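Local coordinates for 2-aminomuconate 6-semialdehyde dehydrogenase (Burkholderia cenocepacia, PDB 4U3W), which probably catalyses the oxidation of 2-aminomuconate 6-semialdehyde to 2-aminomuconate as an aldehyde dehydrogenase, at residues L333-P338 with T343-L348. Sequence-based numbering, arbitrary orientation.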
ATOM      1  N   LEU A 333      -3.596 -44.803 -12.817  1.00 37.26           N
ATOM      2  CA  LEU A 333      -2.877 -44.586 -11.562  1.00 35.03           C
ATOM      3  C   LEU A 333      -2.463 -45.959 -10.980  1.00 33.98           C
ATOM      4  O   LEU A 333      -3.120 -46.976 -11.222  1.00 35.76           O
ATOM      5  CB  LEU A 333      -3.734 -43.813 -10.572  1.00 32.78           C
ATOM      6  CG  LEU A 333      -3.996 -42.392 -11.071  1.00 33.40           C
ATOM      7  CD1 LEU A 333      -5.016 -41.792 -10.131  1.00 35.95           C
ATOM      8  CD2 LEU A 333      -2.691 -41.564 -11.094  1.00 32.89           C
ATOM      9  N   ARG A 334      -1.347 -45.975 -10.263  1.00 30.97           N
ATOM     10  CA  ARG A 334      -0.816 -47.197  -9.638  1.00 33.22           C
ATOM     11  C   ARG A 334      -0.832 -47.012  -8.144  1.00 30.79           C
ATOM     12  O   ARG A 334      -0.088 -46.192  -7.631  1.00 29.96           O
ATOM     13  CB  ARG A 334       0.617 -47.467 -10.113  1.00 32.85           C
ATOM     14  CG  ARG A 334       0.621 -47.907 -11.630  1.00 55.52           C
ATOM     15  CD  ARG A 334      -0.181 -49.210 -11.821  1.00 58.21           C
ATOM     16  NE  ARG A 334      -0.487 -49.502 -13.226  1.00 62.52           N
ATOM     17  CZ  ARG A 334      -1.714 -49.531 -13.753  1.00 64.04           C
ATOM     18  NH1 ARG A 334      -2.774 -49.282 -12.987  1.00 63.16           N
ATOM     19  NH2 ARG A 334      -1.876 -49.813 -15.053  1.00 65.27           N
ATOM     20  N   VAL A 335      -1.716 -47.731  -7.465  1.00 34.16           N
ATOM     21  CA  VAL A 335      -1.917 -47.564  -6.018  1.00 32.08           C
ATOM     22  C   VAL A 335      -0.997 -48.530  -5.263  1.00 32.27           C
ATOM     23  O   VAL A 335      -1.053 -49.728  -5.480  1.00 31.66           O
ATOM     24  CB  VAL A 335      -3.421 -47.826  -5.640  1.00 34.07           C
ATOM     25  CG1 VAL A 335      -3.658 -47.779  -4.084  1.00 32.05           C
ATOM     26  CG2 VAL A 335      -4.341 -46.850  -6.384  1.00 30.87           C
ATOM     27  N   GLY A 336      -0.137 -48.035  -4.387  1.00 32.51           N
ATOM     28  CA  GLY A 336       0.759 -48.932  -3.683  1.00 31.60           C
ATOM     29  C   GLY A 336       1.757 -48.234  -2.779  1.00 29.16           C
ATOM     30  O   GLY A 336       1.560 -47.085  -2.401  1.00 30.31           O
ATOM     31  N   ALA A 337       2.817 -48.953  -2.422  1.00 31.23           N
ATOM     32  CA  ALA A 337       3.814 -48.534  -1.438  1.00 33.52           C
ATOM     33  C   ALA A 337       4.824 -47.552  -2.049  1.00 35.33           C
ATOM     34  O   ALA A 337       5.188 -47.690  -3.201  1.00 36.16           O
ATOM     35  CB  ALA A 337       4.538 -49.758  -0.878  1.00 36.68           C
ATOM     36  N   PRO A 338       5.301 -46.591  -1.256  1.00 34.16           N
ATOM     37  CA  PRO A 338       6.137 -45.496  -1.785  1.00 35.13           C
ATOM     38  C   PRO A 338       7.536 -45.947  -2.223  1.00 41.35           C
ATOM     39  O   PRO A 338       8.135 -45.263  -3.050  1.00 44.25           O
ATOM     40  CB  PRO A 338       6.236 -44.514  -0.610  1.00 34.80           C
ATOM     41  CG  PRO A 338       5.937 -45.328   0.648  1.00 30.84           C
ATOM     42  CD  PRO A 338       5.006 -46.458   0.190  1.00 31.61           C
ATOM     43  N   THR A 343       4.725 -46.429  -8.189  1.00 40.10           N
ATOM     44  CA  THR A 343       3.538 -46.012  -7.451  1.00 35.53           C
ATOM     45  C   THR A 343       3.169 -44.567  -7.751  1.00 31.15           C
ATOM     46  O   THR A 343       4.001 -43.660  -7.643  1.00 31.12           O
ATOM     47  CB  THR A 343       3.764 -46.215  -5.924  1.00 30.42           C
ATOM     48  OG1 THR A 343       3.843 -47.628  -5.662  1.00 32.61           O
ATOM     49  CG2 THR A 343       2.625 -45.629  -5.102  1.00 29.44           C
ATOM     50  N   THR A 344       1.918 -44.308  -8.083  1.00 29.95           N
ATOM     51  CA  THR A 344       1.549 -42.902  -8.212  1.00 31.79           C
ATOM     52  C   THR A 344       0.432 -42.444  -7.288  1.00 35.05           C
ATOM     53  O   THR A 344       0.107 -41.244  -7.252  1.00 34.76           O
ATOM     54  CB  THR A 344       1.137 -42.552  -9.676  1.00 32.02           C
ATOM     55  OG1 THR A 344       0.207 -43.517 -10.153  1.00 31.03           O
ATOM     56  CG2 THR A 344       2.369 -42.549 -10.538  1.00 37.91           C
ATOM     57  N   MET A 345      -0.141 -43.367  -6.505  1.00 34.25           N
ATOM     58  CA  MET A 345      -1.055 -42.947  -5.447  1.00 33.29           C
ATOM     59  C   MET A 345      -0.800 -43.817  -4.190  1.00 28.04           C
ATOM     60  O   MET A 345      -0.696 -45.038  -4.291  1.00 28.74           O
ATOM     61  CB  MET A 345      -2.533 -43.066  -5.905  1.00 29.94           C
ATOM     62  CG  MET A 345      -3.508 -42.269  -4.980  1.00 34.82           C
ATOM     63  SD  MET A 345      -5.285 -42.362  -5.354  1.00 36.63           S
ATOM     64  CE  MET A 345      -5.717 -43.820  -4.441  1.00 33.20           C
ATOM     65  N   GLY A 346      -0.709 -43.187  -3.029  1.00 27.12           N
ATOM     66  CA  GLY A 346      -0.493 -43.905  -1.757  1.00 28.83           C
ATOM     67  C   GLY A 346      -1.782 -44.255  -1.012  1.00 26.32           C
ATOM     68  O   GLY A 346      -2.864 -44.084  -1.547  1.00 25.59           O
ATOM     69  N   PRO A 347      -1.656 -44.777   0.222  1.00 27.25           N
ATOM     70  CA  PRO A 347      -2.804 -45.137   1.057  1.00 24.96           C
ATOM     71  C   PRO A 347      -3.478 -43.880   1.697  1.00 27.64           C
ATOM     72  O   PRO A 347      -2.887 -42.786   1.708  1.00 28.54           O
ATOM     73  CB  PRO A 347      -2.155 -45.991   2.188  1.00 24.46           C
ATOM     74  CG  PRO A 347      -0.810 -45.410   2.371  1.00 23.13           C
ATOM     75  CD  PRO A 347      -0.367 -44.992   0.909  1.00 22.75           C
ATOM     76  N   LEU A 348      -4.669 -44.055   2.259  1.00 27.71           N
ATOM     77  CA  LEU A 348      -5.198 -43.088   3.261  1.00 25.84           C
ATOM     78  C   LEU A 348      -4.384 -43.134   4.531  1.00 28.47           C
ATOM     79  O   LEU A 348      -3.539 -44.044   4.760  1.00 28.49           O
ATOM     80  CB  LEU A 348      -6.660 -43.366   3.582  1.00 27.24           C
ATOM     81  CG  LEU A 348      -7.527 -43.352   2.314  1.00 28.70           C
ATOM     82  CD1 LEU A 348      -8.997 -43.729   2.663  1.00 29.05           C
ATOM     83  CD2 LEU A 348      -7.467 -42.067   1.543  1.00 30.87           C
TER
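V335 and M345 form a single beta bridge, their CA atoms 4.7 Å apart, while the end-to-end directions of 333-337 and 343-347 lie 73° apart, so the backbones pair at one place instead of running on as a ribbon. On one flank of the bridge R334 O accepts two amide protons: T344 N at 2.8 Å lies in the carbonyl plane, whereas M345 N stands above it. On the other, G336 N donates to M345 O at 3.1 Å, almost in line with the C=O bond, and V335 CA adds a CA-H...O contact to the same oxygen.

Two threonine hydroxyls extend this network. T344 OG1 accepts a hydrogen bond from R334 N at 2.9 Å, nearly straight at 172°; a chi1 of 48° sets the hydroxyl between its own N and carbonyl carbon, and L333 CD2 approaches the same oxygen. T343 OG1 donates to A337 O at 2.8 Å, from above the carbonyl plane, while its CG2 branch rests against G336 O.

Both segments belong to the connection between helices 319-331 and 351-366 of the aldehyde dehydrogenase fold, and the connection closes on itself here, its two parts touching across four intervening residues. R334 NH1 hydrogen-bonds to Q331 O, at the end of the preceding helix, and L348 packs on H353, R354 and V357 of the following one.

The apolar side of the bridge is made by V335 and M345, lying side by side and pointing the same way. With its chain extended through chi2 and bent at chi3, M345 brings CE to 3.9 Å from V335 CG2; V335 also touches F389 and P392.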